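Local coordinates for protein glutamine--tRNA ligase (Saccharomyces cerevisiae, PDB 3TL4) that joins glutamine to tRNA(Gln) at the cost of ATP, the chain here being the tRNA-binding domain of this synthetase, at residues Q121-N124 and Y125-Y129. Numbering follows the deposited sequence.
Sequences QVRN and YVMQY
Gln121 O takes the backbone N-H of Tyr125 at 3.0 Å, the first of four i to i+4 bonds that run from 121-124 to 125-129. The Tyr125 ring lies obliquely beside the same carbonyl, with CD2 3.2 Å from Gln121 O; CG anti to its carbonyl carbon (chi1 -75°) turns the ring toward the preceding turn. Beyond the helix the tyrosine rests on Glu157 and Leu158, and an alanine here would probably leave those two residues without their aromatic neighbour and uncover the Gln121 carbonyl. One residue on, Val122 O accepts from Val126 N at 2.9 Å, and on this buried face Val122 CG1 meets Val126 CG2 at 4.1 Å. Val122 also packs against Phe166 and Ile169, Val126 against Val152. Arg123 O accepts from the backbone N of Met127, which is present as selenomethionine, with the donor tilted 24° from the carbonyl plane. Met127 SE stays beside the arginine, and the bend at chi3 (66°) sends the terminal methyl CE away. The arginine's charged end forms salt bridges with Glu173 and Glu119. Asn124 O accepts from Gln128 N at 3.0 Å, the last bond to cross, and the pattern goes on with Tyr129 N on Tyr125 O. This is regular alpha-helical bonding within the tRNA-binding domain: the backbone carries the polar links between turns, leaving side chains available to pack helix 119-132 against helices 145-153 and 166-178.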
loop_
_atom_site.group_PDB
_atom_site.type_symbol
_atom_site.label_atom_id
_atom_site.label_comp_id
_atom_site.label_asym_id
_atom_site.label_seq_id
_atom_site.Cartn_x
_atom_site.Cartn_y
_atom_site.Cartn_z
ATOM N N GLN A 121 12.686 6.256 -13.004
ATOM C CA GLN A 121 13.181 4.968 -12.532
ATOM C C GLN A 121 12.279 3.812 -12.995
ATOM O O GLN A 121 12.780 2.782 -13.449
ATOM C CB GLN A 121 13.343 4.952 -11.011
ATOM C CG GLN A 121 14.106 6.147 -10.441
ATOM C CD GLN A 121 14.228 6.066 -8.925
ATOM O OE1 GLN A 121 15.036 5.302 -8.401
ATOM N NE2 GLN A 121 13.419 6.844 -8.219
ATOM N N VAL A 122 10.958 3.973 -12.888
ATOM C CA VAL A 122 10.037 2.964 -13.429
ATOM C C VAL A 122 10.452 2.656 -14.871
ATOM O O VAL A 122 10.617 1.500 -15.251
ATOM C CB VAL A 122 8.540 3.421 -13.372
ATOM C CG1 VAL A 122 7.632 2.397 -14.032
ATOM C CG2 VAL A 122 8.087 3.669 -11.931
ATOM N N ARG A 123 10.660 3.711 -15.652
ATOM C CA ARG A 123 11.046 3.601 -17.058
ATOM C C ARG A 123 12.352 2.814 -17.246
ATOM O O ARG A 123 12.456 1.975 -18.126
ATOM C CB ARG A 123 11.156 5.007 -17.668
ATOM C CG ARG A 123 11.547 5.060 -19.138
ATOM C CD ARG A 123 11.099 6.390 -19.793
ATOM N NE ARG A 123 9.912 6.171 -20.613
ATOM C CZ ARG A 123 8.770 6.828 -20.480
ATOM N NH1 ARG A 123 8.651 7.779 -19.568
ATOM N NH2 ARG A 123 7.757 6.541 -21.278
ATOM N N ASN A 124 13.350 3.091 -16.420
ATOM C CA ASN A 124 14.583 2.316 -16.468
ATOM C C ASN A 124 14.314 0.833 -16.267
ATOM O O ASN A 124 14.793 0.007 -17.036
ATOM C CB ASN A 124 15.598 2.806 -15.421
ATOM C CG ASN A 124 16.138 4.199 -15.732
ATOM O OD1 ASN A 124 16.123 4.642 -16.887
ATOM N ND2 ASN A 124 16.622 4.899 -14.698
ATOM N N TYR A 125 13.559 0.499 -15.221
ATOM C CA TYR A 125 13.269 -0.903 -14.909
ATOM C C TYR A 125 12.479 -1.601 -16.005
ATOM O O TYR A 125 12.778 -2.739 -16.351
ATOM C CB TYR A 125 12.591 -1.040 -13.543
ATOM C CG TYR A 125 13.579 -0.854 -12.426
ATOM C CD1 TYR A 125 14.609 -1.770 -12.235
ATOM C CD2 TYR A 125 13.508 0.238 -11.584
ATOM C CE1 TYR A 125 15.541 -1.607 -11.234
ATOM C CE2 TYR A 125 14.440 0.414 -10.565
ATOM C CZ TYR A 125 15.453 -0.512 -10.399
ATOM O OH TYR A 125 16.375 -0.346 -9.391
ATOM N N VAL A 126 11.499 -0.899 -16.568
ATOM C CA VAL A 126 10.725 -1.392 -17.701
ATOM C C VAL A 126 11.622 -1.636 -18.928
ATOM O O VAL A 126 11.520 -2.673 -19.595
ATOM C CB VAL A 126 9.600 -0.390 -18.080
ATOM C CG1 VAL A 126 8.975 -0.758 -19.423
ATOM C CG2 VAL A 126 8.550 -0.302 -16.968
HETATM N N MSE A 127 12.506 -0.685 -19.215
HETATM C CA MSE A 127 13.439 -0.809 -20.341
HETATM C C MSE A 127 14.322 -2.040 -20.216
HETATM O O MSE A 127 14.523 -2.771 -21.180
HETATM C CB MSE A 127 14.337 0.423 -20.445
HETATM C CG MSE A 127 13.605 1.675 -20.840
HETATM SE SE MSE A 127 14.833 3.164 -21.143
HETATM C CE MSE A 127 15.767 2.455 -22.708
ATOM N N GLN A 128 14.841 -2.239 -19.015
ATOM C CA GLN A 128 15.691 -3.373 -18.679
ATOM C C GLN A 128 14.958 -4.689 -18.901
ATOM O O GLN A 128 15.502 -5.624 -19.489
ATOM C CB GLN A 128 16.084 -3.259 -17.210
ATOM C CG GLN A 128 17.471 -3.759 -16.846
ATOM C CD GLN A 128 17.853 -3.390 -15.409
ATOM O OE1 GLN A 128 18.245 -2.251 -15.131
ATOM N NE2 GLN A 128 17.722 -4.350 -14.494
ATOM N N TYR A 129 13.724 -4.760 -18.409
ATOM C CA TYR A 129 12.894 -5.935 -18.611
ATOM C C TYR A 129 12.692 -6.227 -20.101
ATOM O O TYR A 129 12.843 -7.371 -20.549
ATOM C CB TYR A 129 11.526 -5.776 -17.926
ATOM C CG TYR A 129 10.598 -6.935 -18.217
ATOM C CD1 TYR A 129 10.512 -8.018 -17.347
ATOM C CD2 TYR A 129 9.840 -6.966 -19.373
ATOM C CE1 TYR A 129 9.678 -9.091 -17.612
ATOM C CE2 TYR A 129 8.999 -8.035 -19.650
ATOM C CZ TYR A 129 8.920 -9.092 -18.762
ATOM O OH TYR A 129 8.093 -10.152 -19.027
#